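Local coordinates for PBP domain-containing protein (Vibrio parahaemolyticus, PDB 3MUQ) that is of unknown function but, as a member of the periplasmic binding protein (PBP) superfamily, probably binds a small solute or ion outside the cytoplasm, at residues A[24-28]-A[218-223]; A[55-61]-A[197-203]. All coordinates share one frame; numbering follows the deposited sequence.

Interaction 1: A[24-28]-A[218-223]; sequences LLPQF and AFSDWL
F28 sits between two aromatic partners from the facing helix, F219 over one face of its ring and W222 at its edge, each with a different geometry. Toward W222 the arrangement is T-shaped: the edge of F28 points at the indole face, the phenyl and five-membered ring planes are 61° apart, and CD1 of F28 lies 3.5 Å from CG of W222. The same indole also receives a CH-pi contact, since CB of F28 stands 3.7 Å from the centroid of the six-membered ring, almost on its normal. Both side chains have CG anti to the backbone N, which carries each ring out across the gap between helix axes 11.6 Å apart. With F219 the pairing is oblique, planes at 43°; its CD1 lies over the centre of the F28 ring, 3.6 Å from CE2 of F28.

Leucines extend the cluster. CD2 of L25 reaches CZ of F219 at 3.6 Å, and the methyl CD1 of L24 meets CD2 of L223 at 3.7 Å, the two side chains crossing at about a right angle. The segments of helices 20-32 and 213-224 run at 109° to each other, and L231 of helix 226-236 touches L24, Q27 and W222.

No hydrogen bond links the two segments; instead NE1 of W222 bonds to OD2 of D31, while NE2 of Q27 bonds to OD1. The chemistry thus implies cohesion by dispersion and ring contacts, with the indole N-H satisfied by D31 and its ring restrained by that bond together with packing on F28 and L231.

Interaction 2: A[55-61]-A[197-203]; sequences VDLVMTH and PYQVILV
H61 and Y198 lie side by side at one end of this strand pair, pointing the same way. Starting at CB, H61 first rests on the tyrosine: CB is 3.7 Å from the centroid of the Y198 ring and 5° off its normal, a CH-pi contact over the centre of the face. CB also approaches the carbonyl O of P197. CG comes next, above the CZ side of the phenol, and ND1 is nearest CE2 of Y198 at 3.5 Å. CE1 lies toward OH of Y198, which stands over one face of the imidazole, offset to its rim. A chi1 of 49° sets CG of H61 between its backbone N and carbonyl carbon, turning the imidazole along the phenol with the planes 36° apart.

The backbones form an antiparallel pair, V58 with I201 and T60 with Q199 hydrogen-bonded, L57 with L202 and M59 with V200 not. It belongs to a mixed sheet in which strand 57-60 also pairs in parallel with 6-12 and strand 195-203 also pairs with 78-90, consistent with the alpha/beta lobe of a periplasmic binding protein. I201 N reaches V58 O at 2.8 Å in the carbonyl plane. Just before strand 57-60 begins, D56 O accepts from V203 N at 3.0 Å, although from above the carbonyl plane, and a water donates to both D56 O and V203 O.

L57, M59, V200 and L202 share a face, where CD1 of L57 is pressed to 3.5 Å from CG2 of V200, tighter than usual, and lies 3.8 Å from CD2 of L202. V58, T60, Q199 and I201 occupy the other face, toward helix 63-71, whose E66 binds OG1 of T60 and NE2 of Q199.

How the interactions relate
Interactions 1 and 2 lie about 13 Å apart, centre to centre, and helix 213-224 joins them: its 218-223 part packs on 24-28 and also on the sheet face bearing L57, M59, V200 and L202. Four touches document this: L223 CD1 to selenomethionine M59 CE at 3.9 Å, S220 OG to V200 CG1 and S220 CB to L202 CD2 each at 4.0 Å, and F219 CD2 to L57 CD1 at 4.1 Å. Strand 195-203 leads on to that helix, and along the chain interaction 2 is nested within the span closed by interaction 1. Both contacts lie in one lobe; ligands of this superfamily usually bind in the cleft between two lobes, so these contacts alone establish no direct role in binding.

Interaction 1: A[24-28]-A[218-223]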
loop_
_atom_site.group_PDB
_atom_site.type_symbol
_atom_site.label_atom_id
_atom_site.label_comp_id
_atom_site.label_asym_id
_atom_site.label_seq_id
_atom_site.Cartn_x
_atom_site.Cartn_y
_atom_site.Cartn_z
ATOM N N LEU A 24 3.672 -4.398 -14.017
ATOM C CA LEU A 24 4.808 -4.193 -13.107
ATOM C C LEU A 24 6.172 -4.598 -13.669
ATOM O O LEU A 24 7.161 -3.867 -13.541
ATOM C CB LEU A 24 4.591 -5.003 -11.826
ATOM C CG LEU A 24 3.286 -4.692 -11.112
ATOM C CD1 LEU A 24 3.248 -5.429 -9.796
ATOM C CD2 LEU A 24 3.168 -3.185 -10.891
ATOM N N LEU A 25 6.217 -5.791 -14.250
ATOM C CA LEU A 25 7.481 -6.453 -14.553
ATOM C C LEU A 25 8.390 -5.703 -15.489
ATOM O O LEU A 25 9.595 -5.662 -15.253
ATOM C CB LEU A 25 7.254 -7.871 -15.061
ATOM C CG LEU A 25 6.711 -8.747 -13.929
ATOM C CD1 LEU A 25 6.664 -10.194 -14.340
ATOM C CD2 LEU A 25 7.569 -8.568 -12.704
ATOM N N PRO A 26 7.826 -5.139 -16.573
ATOM C CA PRO A 26 8.644 -4.377 -17.522
ATOM C C PRO A 26 9.416 -3.256 -16.838
ATOM O O PRO A 26 10.627 -3.118 -17.062
ATOM C CB PRO A 26 7.603 -3.801 -18.488
ATOM C CG PRO A 26 6.485 -4.804 -18.465
ATOM C CD PRO A 26 6.438 -5.313 -17.049
ATOM N N GLN A 27 8.740 -2.470 -15.998
ATOM C CA GLN A 27 9.435 -1.397 -15.291
ATOM C C GLN A 27 10.462 -1.952 -14.305
ATOM O O GLN A 27 11.581 -1.436 -14.189
ATOM C CB GLN A 27 8.449 -0.475 -14.564
ATOM C CG GLN A 27 9.101 0.828 -14.063
ATOM C CD GLN A 27 9.682 1.655 -15.205
ATOM O OE1 GLN A 27 9.004 1.920 -16.198
ATOM N NE2 GLN A 27 10.945 2.053 -15.075
ATOM N N PHE A 28 10.093 -3.012 -13.595
ATOM C CA PHE A 28 11.014 -3.587 -12.620
ATOM C C PHE A 28 12.280 -4.096 -13.290
ATOM O O PHE A 28 13.372 -3.911 -12.758
ATOM C CB PHE A 28 10.340 -4.671 -11.768
ATOM C CG PHE A 28 11.279 -5.399 -10.857
ATOM C CD1 PHE A 28 11.818 -4.767 -9.746
ATOM C CD2 PHE A 28 11.631 -6.720 -11.111
ATOM C CE1 PHE A 28 12.693 -5.437 -8.890
ATOM C CE2 PHE A 28 12.504 -7.398 -10.250
ATOM C CZ PHE A 28 13.041 -6.746 -9.146
ATOM N N ALA A 218 14.886 -7.770 -3.570
ATOM C CA ALA A 218 14.847 -6.563 -4.400
ATOM C C ALA A 218 13.441 -6.337 -5.006
ATOM O O ALA A 218 12.940 -5.218 -5.060
ATOM C CB ALA A 218 15.909 -6.629 -5.499
ATOM N N PHE A 219 12.805 -7.407 -5.459
ATOM C CA PHE A 219 11.490 -7.298 -6.082
ATOM C C PHE A 219 10.473 -6.849 -5.045
ATOM O O PHE A 219 9.664 -5.957 -5.299
ATOM C CB PHE A 219 11.088 -8.649 -6.698
ATOM C CG PHE A 219 9.844 -8.599 -7.537
ATOM C CD1 PHE A 219 9.517 -7.456 -8.251
ATOM C CD2 PHE A 219 9.019 -9.704 -7.633
ATOM C CE1 PHE A 219 8.386 -7.403 -9.025
ATOM C CE2 PHE A 219 7.879 -9.664 -8.406
ATOM C CZ PHE A 219 7.562 -8.504 -9.111
ATOM N N SER A 220 10.528 -7.469 -3.869
ATOM C CA SER A 220 9.611 -7.124 -2.787
ATOM C C SER A 220 9.822 -5.679 -2.350
ATOM O O SER A 220 8.861 -4.932 -2.263
ATOM C CB SER A 220 9.783 -8.064 -1.589
ATOM O OG SER A 220 8.954 -7.657 -0.509
ATOM N N ASP A 221 11.078 -5.291 -2.089
ATOM C CA ASP A 221 11.410 -3.906 -1.735
ATOM C C ASP A 221 10.874 -2.942 -2.804
ATOM O O ASP A 221 10.254 -1.927 -2.499
ATOM C CB ASP A 221 12.936 -3.727 -1.606
ATOM C CG ASP A 221 13.506 -4.424 -0.394
ATOM O OD1 ASP A 221 12.723 -4.766 0.521
ATOM O OD2 ASP A 221 14.742 -4.627 -0.355
ATOM N N TRP A 222 11.100 -3.272 -4.070
ATOM C CA TRP A 222 10.623 -2.415 -5.153
ATOM C C TRP A 222 9.090 -2.316 -5.141
ATOM O O TRP A 222 8.520 -1.231 -5.293
ATOM C CB TRP A 222 11.128 -2.959 -6.488
ATOM C CG TRP A 222 10.757 -2.159 -7.714
ATOM C CD1 TRP A 222 11.480 -1.140 -8.282
ATOM C CD2 TRP A 222 9.598 -2.342 -8.549
ATOM N NE1 TRP A 222 10.837 -0.673 -9.414
ATOM C CE2 TRP A 222 9.680 -1.387 -9.597
ATOM C CE3 TRP A 222 8.504 -3.211 -8.511
ATOM C CZ2 TRP A 222 8.698 -1.279 -10.602
ATOM C CZ3 TRP A 222 7.532 -3.111 -9.511
ATOM C CH2 TRP A 222 7.635 -2.146 -10.545
ATOM N N LEU A 223 8.417 -3.445 -4.944
ATOM C CA LEU A 223 6.953 -3.473 -4.957
ATOM C C LEU A 223 6.309 -2.599 -3.891
ATOM O O LEU A 223 5.232 -2.024 -4.127
ATOM C CB LEU A 223 6.431 -4.909 -4.799
ATOM C CG LEU A 223 6.655 -5.865 -5.966
ATOM C CD1 LEU A 223 6.401 -7.320 -5.527
ATOM C CD2 LEU A 223 5.760 -5.474 -7.123
#

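Interaction 2: A[55-61]-A[197-203]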
loop_
_atom_site.group_PDB
_atom_site.type_symbol
_atom_site.label_atom_id
_atom_site.label_comp_id
_atom_site.label_asym_id
_atom_site.label_seq_id
_atom_site.Cartn_x
_atom_site.Cartn_y
_atom_site.Cartn_z
ATOM N N VAL A 55 10.638 -21.949 -5.829
ATOM C CA VAL A 55 10.611 -20.561 -6.278
ATOM C C VAL A 55 11.245 -19.663 -5.207
ATOM O O VAL A 55 11.522 -20.119 -4.092
ATOM C CB VAL A 55 9.168 -20.072 -6.545
ATOM C CG1 VAL A 55 8.515 -20.849 -7.697
ATOM C CG2 VAL A 55 8.328 -20.161 -5.271
ATOM N N ASP A 56 11.438 -18.388 -5.528
ATOM C CA ASP A 56 12.137 -17.471 -4.620
ATOM C C ASP A 56 11.217 -16.647 -3.740
ATOM O O ASP A 56 11.633 -16.184 -2.674
ATOM C CB ASP A 56 13.049 -16.540 -5.407
ATOM C CG ASP A 56 14.000 -17.298 -6.311
ATOM O OD1 ASP A 56 14.710 -18.188 -5.802
ATOM O OD2 ASP A 56 14.038 -17.001 -7.521
ATOM N N LEU A 57 9.989 -16.426 -4.203
ATOM C CA LEU A 57 8.990 -15.737 -3.397
ATOM C C LEU A 57 7.590 -16.022 -3.927
ATOM O O LEU A 57 7.430 -16.533 -5.040
ATOM C CB LEU A 57 9.268 -14.226 -3.330
ATOM C CG LEU A 57 8.868 -13.331 -4.519
ATOM C CD1 LEU A 57 9.045 -11.851 -4.150
ATOM C CD2 LEU A 57 9.668 -13.675 -5.785
ATOM N N VAL A 58 6.578 -15.688 -3.128
ATOM C CA VAL A 58 5.196 -15.941 -3.502
ATOM C C VAL A 58 4.326 -14.692 -3.370
ATOM O O VAL A 58 4.594 -13.803 -2.553
ATOM C CB VAL A 58 4.549 -17.063 -2.643
ATOM C CG1 VAL A 58 5.323 -18.381 -2.761
ATOM C CG2 VAL A 58 4.460 -16.619 -1.202
HETATM N N MSE A 59 3.281 -14.632 -4.183
HETATM C CA MSE A 59 2.313 -13.546 -4.101
HETATM C C MSE A 59 0.921 -14.142 -4.141
HETATM O O MSE A 59 0.518 -14.687 -5.160
HETATM C CB MSE A 59 2.499 -12.588 -5.274
HETATM C CG MSE A 59 1.478 -11.443 -5.318
HETATM SE SE MSE A 59 1.680 -10.339 -6.921
HETATM C CE MSE A 59 3.523 -9.713 -6.624
ATOM N N THR A 60 0.200 -14.070 -3.028
ATOM C CA THR A 60 -1.145 -14.614 -2.959
ATOM C C THR A 60 -2.071 -13.622 -2.241
ATOM O O THR A 60 -1.631 -12.567 -1.763
ATOM C CB THR A 60 -1.173 -15.984 -2.229
ATOM O OG1 THR A 60 -0.591 -15.844 -0.930
ATOM C CG2 THR A 60 -0.382 -17.027 -2.998
ATOM N N HIS A 61 -3.353 -13.957 -2.173
ATOM C CA HIS A 61 -4.322 -13.120 -1.483
ATOM C C HIS A 61 -5.196 -13.994 -0.586
ATOM O O HIS A 61 -6.420 -14.019 -0.733
ATOM C CB HIS A 61 -5.156 -12.324 -2.494
ATOM C CG HIS A 61 -5.727 -13.160 -3.601
ATOM N ND1 HIS A 61 -5.030 -13.443 -4.755
ATOM C CD2 HIS A 61 -6.928 -13.773 -3.727
ATOM C CE1 HIS A 61 -5.774 -14.197 -5.545
ATOM N NE2 HIS A 61 -6.931 -14.411 -4.946
ATOM N N PRO A 197 -6.912 -8.808 0.409
ATOM C CA PRO A 197 -5.578 -8.341 0.790
ATOM C C PRO A 197 -4.524 -9.212 0.092
ATOM O O PRO A 197 -4.607 -10.444 0.173
ATOM C CB PRO A 197 -5.524 -8.626 2.295
ATOM C CG PRO A 197 -6.819 -9.356 2.645
ATOM C CD PRO A 197 -7.457 -9.779 1.371
ATOM N N TYR A 198 -3.563 -8.584 -0.576
ATOM C CA TYR A 198 -2.479 -9.296 -1.242
ATOM C C TYR A 198 -1.203 -9.237 -0.434
ATOM O O TYR A 198 -0.835 -8.181 0.070
ATOM C CB TYR A 198 -2.188 -8.675 -2.607
ATOM C CG TYR A 198 -3.154 -9.108 -3.678
ATOM C CD1 TYR A 198 -4.477 -8.703 -3.640
ATOM C CD2 TYR A 198 -2.746 -9.932 -4.724
ATOM C CE1 TYR A 198 -5.374 -9.106 -4.601
ATOM C CE2 TYR A 198 -3.638 -10.333 -5.698
ATOM C CZ TYR A 198 -4.951 -9.914 -5.631
ATOM O OH TYR A 198 -5.854 -10.303 -6.588
ATOM N N GLN A 199 -0.511 -10.366 -0.330
ATOM C CA GLN A 199 0.811 -10.371 0.273
ATOM C C GLN A 199 1.859 -10.940 -0.665
ATOM O O GLN A 199 1.600 -11.872 -1.443
ATOM C CB GLN A 199 0.844 -11.194 1.563
ATOM C CG GLN A 199 0.189 -10.550 2.750
ATOM C CD GLN A 199 0.721 -11.106 4.053
ATOM O OE1 GLN A 199 1.608 -10.521 4.676
ATOM N NE2 GLN A 199 0.189 -12.244 4.468
ATOM N N VAL A 200 3.057 -10.392 -0.553
ATOM C CA VAL A 200 4.217 -10.965 -1.198
ATOM C C VAL A 200 5.119 -11.427 -0.063
ATOM O O VAL A 200 5.377 -10.673 0.897
ATOM C CB VAL A 200 4.925 -9.933 -2.118
ATOM C CG1 VAL A 200 5.183 -8.647 -1.365
ATOM C CG2 VAL A 200 6.241 -10.501 -2.654
ATOM N N ILE A 201 5.562 -12.679 -0.148
ATOM C CA ILE A 201 6.351 -13.286 0.917
ATOM C C ILE A 201 7.562 -14.018 0.353
ATOM O O ILE A 201 7.447 -14.819 -0.582
ATOM C CB ILE A 201 5.496 -14.288 1.720
ATOM C CG1 ILE A 201 4.159 -13.645 2.092
ATOM C CG2 ILE A 201 6.255 -14.790 2.961
ATOM C CD1 ILE A 201 3.166 -14.612 2.742
ATOM N N LEU A 202 8.719 -13.743 0.937
ATOM C CA LEU A 202 9.968 -14.333 0.493
ATOM C C LEU A 202 10.124 -15.758 1.005
ATOM O O LEU A 202 9.803 -16.050 2.155
ATOM C CB LEU A 202 11.128 -13.507 1.025
ATOM C CG LEU A 202 11.040 -12.022 0.692
ATOM C CD1 LEU A 202 12.272 -11.304 1.262
ATOM C CD2 LEU A 202 10.920 -11.833 -0.816
ATOM N N VAL A 203 10.658 -16.637 0.167
ATOM C CA VAL A 203 11.002 -17.966 0.637
ATOM C C VAL A 203 12.156 -17.859 1.635
ATOM O O VAL A 203 13.132 -17.145 1.402
ATOM C CB VAL A 203 11.323 -18.918 -0.530
ATOM C CG1 VAL A 203 11.899 -20.243 -0.009
ATOM C CG2 VAL A 203 10.046 -19.117 -1.413
HETATM O O HOH W 1 13.686 -15.502 -0.819
#